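PDB 5X55: probable uracil-DNA glycosylase from Acanthamoeba polyphaga mimivirus, which is a probable DNA glycosylase of a giant virus and a member of the uracil-DNA glycosylase superfamily. Local coordinates for residues Q249-V261 and A269-L283. Sequence-based numbering, arbitrary orientation.
Sequences QGTFMINSAFTTV and ARTWESFTADLIDYL
W272 spreads its indole against F258, whose CB and backbone N lie over the same face of it. The F258 CB stands 3.7 Å from the centroid of the six-membered ring of W272, close to the ring normal, a CH-pi contact. With CG anti to the carbonyl carbon (chi1 -65°), the indole is laid across F258; the two side chains cross at about a right angle, while their rings meet obliquely, neither stacked nor edge-to-face. A broad ring suits this position just before helix 273-286 because its rim can carry a polar bond as well: W272 NE1 donates to T259 OG1 at 2.8 Å. That bond lies nearly in the indole plane and is fairly straight, at 158°. The same hydroxyl is bonded to H268 ND1, so threonine here joins the indole to the loop leading into the helix.

F258 is the hub of an aromatic cluster. F275 turns its edge to the F258 face, with the planes at 87°, while L279 CD2 and T276 OG1 sit at the F258 rim. T276 OG1 donates to S256 O over 2.6 Å, tying the start of the helix to the loop after strand 251-255; S256 OG turns instead to H298 NE2. Further along, L279 CD2 meets I254 CD1 tip to tip at 3.6 Å and reaches the edge of F252, whose CE2 also touches L283 CD1. L279 and L283, one turn apart, thus present methyl groups to strand 251-255, an outer strand of the central parallel sheet, to which helix 273-286 runs close to antiparallel. Helix 135-142 covers F275 and L279, and helix 146-159 touches W272. The chemistry implies a largely apolar, buried interface in which two hydrogen bonds fix the loop end and branched and aromatic carbons fill the strand end.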
loop_
_atom_site.group_PDB
_atom_site.type_symbol
_atom_site.label_atom_id
_atom_site.label_comp_id
_atom_site.label_asym_id
_atom_site.label_seq_id
_atom_site.Cartn_x
_atom_site.Cartn_y
_atom_site.Cartn_z
ATOM N N GLN A 249 7.606 -8.497 7.911
ATOM C CA GLN A 249 8.470 -7.895 8.921
ATOM C C GLN A 249 7.995 -6.518 9.368
ATOM O O GLN A 249 8.754 -5.792 10.021
ATOM C CB GLN A 249 9.910 -7.796 8.405
ATOM C CG GLN A 249 10.575 -9.157 8.065
ATOM C CD GLN A 249 11.944 -8.982 7.437
ATOM O OE1 GLN A 249 12.918 -8.637 8.112
ATOM N NE2 GLN A 249 12.015 -9.167 6.125
ATOM N N GLY A 250 6.768 -6.135 9.036
ATOM C CA GLY A 250 6.203 -4.903 9.534
ATOM C C GLY A 250 6.209 -3.725 8.581
ATOM O O GLY A 250 5.974 -2.599 9.030
ATOM N N THR A 251 6.449 -3.939 7.288
ATOM C CA THR A 251 6.330 -2.872 6.301
ATOM C C THR A 251 4.883 -2.837 5.801
ATOM O O THR A 251 4.452 -3.721 5.050
ATOM C CB THR A 251 7.320 -3.065 5.153
ATOM O OG1 THR A 251 8.584 -3.487 5.679
ATOM C CG2 THR A 251 7.523 -1.735 4.424
ATOM N N PHE A 252 4.139 -1.806 6.207
ATOM C CA PHE A 252 2.704 -1.690 5.918
ATOM C C PHE A 252 2.539 -0.963 4.586
ATOM O O PHE A 252 2.435 0.261 4.523
ATOM C CB PHE A 252 2.002 -0.954 7.055
ATOM C CG PHE A 252 0.492 -0.956 6.981
ATOM C CD1 PHE A 252 -0.232 -2.118 7.217
ATOM C CD2 PHE A 252 -0.204 0.222 6.750
ATOM C CE1 PHE A 252 -1.619 -2.120 7.193
ATOM C CE2 PHE A 252 -1.601 0.229 6.722
ATOM C CZ PHE A 252 -2.309 -0.952 6.943
ATOM N N MET A 253 2.502 -1.727 3.509
ATOM C CA MET A 253 2.530 -1.181 2.156
ATOM C C MET A 253 1.125 -1.280 1.593
ATOM O O MET A 253 0.718 -2.337 1.113
ATOM C CB MET A 253 3.527 -1.938 1.282
ATOM C CG MET A 253 4.931 -2.071 1.885
ATOM S SD MET A 253 6.082 -2.873 0.734
ATOM C CE MET A 253 6.203 -1.566 -0.504
ATOM N N ILE A 254 0.392 -0.169 1.634
ATOM C CA ILE A 254 -0.968 -0.103 1.119
ATOM C C ILE A 254 -1.053 0.978 0.043
ATOM O O ILE A 254 -0.217 1.881 -0.041
ATOM C CB ILE A 254 -1.989 0.189 2.237
ATOM C CG1 ILE A 254 -1.643 1.514 2.918
ATOM C CG2 ILE A 254 -2.026 -0.930 3.252
ATOM C CD1 ILE A 254 -2.763 2.085 3.746
ATOM N N ASN A 255 -2.099 0.882 -0.773
ATOM C CA ASN A 255 -2.480 1.912 -1.726
ATOM C C ASN A 255 -3.601 2.765 -1.128
ATOM O O ASN A 255 -4.565 2.224 -0.581
ATOM C CB ASN A 255 -2.931 1.277 -3.039
ATOM C CG ASN A 255 -1.796 0.585 -3.784
ATOM O OD1 ASN A 255 -0.732 1.162 -3.969
ATOM N ND2 ASN A 255 -2.025 -0.648 -4.229
ATOM N N SER A 256 -3.484 4.096 -1.238
ATOM C CA SER A 256 -4.523 4.960 -0.684
ATOM C C SER A 256 -5.872 4.752 -1.378
ATOM O O SER A 256 -6.925 4.960 -0.764
ATOM C CB SER A 256 -4.088 6.417 -0.785
ATOM O OG SER A 256 -3.841 6.765 -2.136
ATOM N N ALA A 257 -5.866 4.356 -2.650
ATOM C CA ALA A 257 -7.052 3.864 -3.340
ATOM C C ALA A 257 -6.964 2.343 -3.375
ATOM O O ALA A 257 -6.110 1.780 -4.068
ATOM C CB ALA A 257 -7.157 4.429 -4.755
ATOM N N PHE A 258 -7.858 1.676 -2.660
ATOM C CA PHE A 258 -7.711 0.234 -2.537
ATOM C C PHE A 258 -8.114 -0.537 -3.788
ATOM O O PHE A 258 -7.740 -1.713 -3.899
ATOM C CB PHE A 258 -8.501 -0.268 -1.323
ATOM C CG PHE A 258 -7.793 -0.039 -0.011
ATOM C CD1 PHE A 258 -7.642 1.243 0.500
ATOM C CD2 PHE A 258 -7.261 -1.096 0.696
ATOM C CE1 PHE A 258 -6.985 1.450 1.709
ATOM C CE2 PHE A 258 -6.604 -0.893 1.900
ATOM C CZ PHE A 258 -6.467 0.374 2.407
ATOM N N THR A 259 -8.838 0.071 -4.727
ATOM C CA THR A 259 -9.292 -0.643 -5.914
ATOM C C THR A 259 -9.109 0.201 -7.168
ATOM O O THR A 259 -8.976 1.421 -7.113
ATOM C CB THR A 259 -10.774 -1.037 -5.812
ATOM O OG1 THR A 259 -11.561 0.137 -5.573
ATOM C CG2 THR A 259 -10.990 -2.027 -4.680
ATOM N N THR A 260 -9.110 -0.479 -8.311
ATOM C CA THR A 260 -9.359 0.151 -9.590
ATOM C C THR A 260 -10.082 -0.872 -10.460
ATOM O O THR A 260 -10.562 -1.894 -9.968
ATOM C CB THR A 260 -8.056 0.693 -10.199
ATOM O OG1 THR A 260 -8.363 1.502 -11.343
ATOM C CG2 THR A 260 -7.073 -0.430 -10.575
ATOM N N VAL A 261 -10.203 -0.583 -11.746
ATOM C CA VAL A 261 -10.786 -1.508 -12.713
ATOM C C VAL A 261 -9.658 -2.022 -13.585
ATOM O O VAL A 261 -8.752 -1.260 -13.952
ATOM C CB VAL A 261 -11.889 -0.840 -13.567
ATOM C CG1 VAL A 261 -12.350 -1.764 -14.692
ATOM C CG2 VAL A 261 -13.071 -0.450 -12.697
ATOM N N ALA A 269 -10.353 6.915 -7.378
ATOM C CA ALA A 269 -9.525 7.765 -6.527
ATOM C C ALA A 269 -10.328 8.474 -5.436
ATOM O O ALA A 269 -9.784 8.753 -4.370
ATOM C CB ALA A 269 -8.778 8.782 -7.387
ATOM N N ARG A 270 -11.598 8.804 -5.674
ATOM C CA ARG A 270 -12.379 9.438 -4.614
ATOM C C ARG A 270 -12.955 8.401 -3.663
ATOM O O ARG A 270 -13.104 8.675 -2.465
ATOM C CB ARG A 270 -13.526 10.278 -5.192
ATOM C CG ARG A 270 -13.144 11.438 -6.113
ATOM C CD ARG A 270 -12.831 12.720 -5.349
ATOM N NE ARG A 270 -11.423 13.073 -5.515
ATOM C CZ ARG A 270 -10.952 13.896 -6.451
ATOM N NH1 ARG A 270 -11.790 14.504 -7.321
ATOM N NH2 ARG A 270 -9.631 14.113 -6.512
ATOM N N THR A 271 -13.216 7.202 -4.183
ATOM C CA THR A 271 -13.963 6.164 -3.475
ATOM C C THR A 271 -13.428 5.871 -2.073
ATOM O O THR A 271 -14.211 5.714 -1.133
ATOM C CB THR A 271 -13.950 4.903 -4.337
ATOM O OG1 THR A 271 -14.511 5.229 -5.615
ATOM C CG2 THR A 271 -14.744 3.780 -3.695
ATOM N N TRP A 272 -12.106 5.816 -1.896
ATOM C CA TRP A 272 -11.532 5.314 -0.645
ATOM C C TRP A 272 -10.955 6.391 0.267
ATOM O O TRP A 272 -10.354 6.045 1.297
ATOM C CB TRP A 272 -10.447 4.280 -0.944
ATOM C CG TRP A 272 -10.990 3.047 -1.609
ATOM C CD1 TRP A 272 -11.118 2.824 -2.945
ATOM C CD2 TRP A 272 -11.475 1.870 -0.953
ATOM N NE1 TRP A 272 -11.658 1.579 -3.163
ATOM C CE2 TRP A 272 -11.895 0.980 -1.951
ATOM C CE3 TRP A 272 -11.606 1.489 0.392
ATOM C CZ2 TRP A 272 -12.424 -0.276 -1.654
ATOM C CZ3 TRP A 272 -12.135 0.248 0.688
ATOM C CH2 TRP A 272 -12.529 -0.623 -0.328
ATOM N N GLU A 273 -11.139 7.678 -0.061
ATOM C CA GLU A 273 -10.403 8.744 0.623
ATOM C C GLU A 273 -10.745 8.804 2.108
ATOM O O GLU A 273 -9.853 8.981 2.950
ATOM C CB GLU A 273 -10.673 10.105 -0.047
ATOM C CG GLU A 273 -10.023 10.290 -1.441
ATOM C CD GLU A 273 -10.192 11.703 -2.044
ATOM O OE1 GLU A 273 -11.290 12.308 -1.963
ATOM O OE2 GLU A 273 -9.203 12.214 -2.610
ATOM N N SER A 274 -12.027 8.656 2.458
ATOM C CA SER A 274 -12.378 8.730 3.871
ATOM C C SER A 274 -11.907 7.485 4.618
ATOM O O SER A 274 -11.486 7.572 5.777
ATOM C CB SER A 274 -13.889 8.917 4.041
ATOM O OG SER A 274 -14.317 10.085 3.379
ATOM N N PHE A 275 -11.995 6.324 3.979
ATOM C CA PHE A 275 -11.508 5.100 4.601
ATOM C C PHE A 275 -10.016 5.195 4.868
ATOM O O PHE A 275 -9.559 4.923 5.979
ATOM C CB PHE A 275 -11.833 3.898 3.711
ATOM C CG PHE A 275 -11.413 2.575 4.296
ATOM C CD1 PHE A 275 -12.246 1.901 5.175
ATOM C CD2 PHE A 275 -10.194 2.004 3.952
ATOM C CE1 PHE A 275 -11.875 0.664 5.717
ATOM C CE2 PHE A 275 -9.810 0.773 4.475
ATOM C CZ PHE A 275 -10.648 0.100 5.372
ATOM N N THR A 276 -9.243 5.618 3.865
ATOM C CA THR A 276 -7.798 5.743 4.047
ATOM C C THR A 276 -7.455 6.824 5.072
ATOM O O THR A 276 -6.536 6.647 5.885
ATOM C CB THR A 276 -7.123 6.017 2.699
ATOM O OG1 THR A 276 -7.398 4.936 1.799
ATOM C CG2 THR A 276 -5.606 6.141 2.866
ATOM N N ALA A 277 -8.203 7.932 5.087
ATOM C CA ALA A 277 -7.953 8.951 6.103
ATOM C C ALA A 277 -8.183 8.394 7.499
ATOM O O ALA A 277 -7.374 8.617 8.406
ATOM C CB ALA A 277 -8.835 10.175 5.862
ATOM N N ASP A 278 -9.272 7.635 7.688
ATOM C CA ASP A 278 -9.509 7.015 8.987
ATOM C C ASP A 278 -8.463 5.948 9.313
ATOM O O ASP A 278 -8.152 5.729 10.487
ATOM C CB ASP A 278 -10.915 6.416 9.035
ATOM C CG ASP A 278 -11.990 7.459 9.295
ATOM O OD1 ASP A 278 -11.665 8.545 9.821
ATOM O OD2 ASP A 278 -13.166 7.190 8.971
ATOM N N LEU A 279 -7.908 5.280 8.308
ATOM C CA LEU A 279 -6.856 4.305 8.576
ATOM C C LEU A 279 -5.586 4.994 9.072
ATOM O O LEU A 279 -4.999 4.589 10.092
ATOM C CB LEU A 279 -6.602 3.484 7.310
ATOM C CG LEU A 279 -5.477 2.454 7.269
ATOM C CD1 LEU A 279 -5.498 1.548 8.505
ATOM C CD2 LEU A 279 -5.583 1.643 5.959
ATOM N N ILE A 280 -5.171 6.067 8.381
ATOM C CA ILE A 280 -4.007 6.842 8.819
ATOM C C ILE A 280 -4.232 7.376 10.225
ATOM O O ILE A 280 -3.373 7.240 11.111
ATOM C CB ILE A 280 -3.711 8.005 7.843
ATOM C CG1 ILE A 280 -3.652 7.557 6.367
ATOM C CG2 ILE A 280 -2.458 8.767 8.268
ATOM C CD1 ILE A 280 -2.559 6.643 6.049
ATOM N N ASP A 281 -5.397 7.997 10.449
ATOM C CA ASP A 281 -5.678 8.611 11.746
ATOM C C ASP A 281 -5.718 7.567 12.847
ATOM O O ASP A 281 -5.233 7.807 13.957
ATOM C CB ASP A 281 -7.002 9.384 11.700
ATOM C CG ASP A 281 -6.947 10.573 10.745
ATOM O OD1 ASP A 281 -5.819 10.994 10.380
ATOM O OD2 ASP A 281 -8.021 11.074 10.338
ATOM N N TYR A 282 -6.300 6.401 12.560
ATOM C CA TYR A 282 -6.315 5.329 13.543
ATOM C C TYR A 282 -4.898 4.947 13.951
ATOM O O TYR A 282 -4.602 4.777 15.145
ATOM C CB TYR A 282 -7.061 4.118 12.978
ATOM C CG TYR A 282 -7.090 2.955 13.933
ATOM C CD1 TYR A 282 -8.074 2.864 14.921
ATOM C CD2 TYR A 282 -6.130 1.957 13.870
ATOM C CE1 TYR A 282 -8.100 1.797 15.808
ATOM C CE2 TYR A 282 -6.145 0.889 14.757
ATOM C CZ TYR A 282 -7.126 0.816 15.721
ATOM O OH TYR A 282 -7.151 -0.247 16.598
ATOM N N LEU A 283 -4.002 4.805 12.967
ATOM C CA LEU A 283 -2.644 4.370 13.300
ATOM C C LEU A 283 -1.909 5.436 14.110
ATOM O O LEU A 283 -1.302 5.132 15.144
ATOM C CB LEU A 283 -1.864 4.013 12.028
ATOM C CG LEU A 283 -2.351 2.798 11.231
ATOM C CD1 LEU A 283 -1.561 2.682 9.940
ATOM C CD2 LEU A 283 -2.218 1.528 12.040
#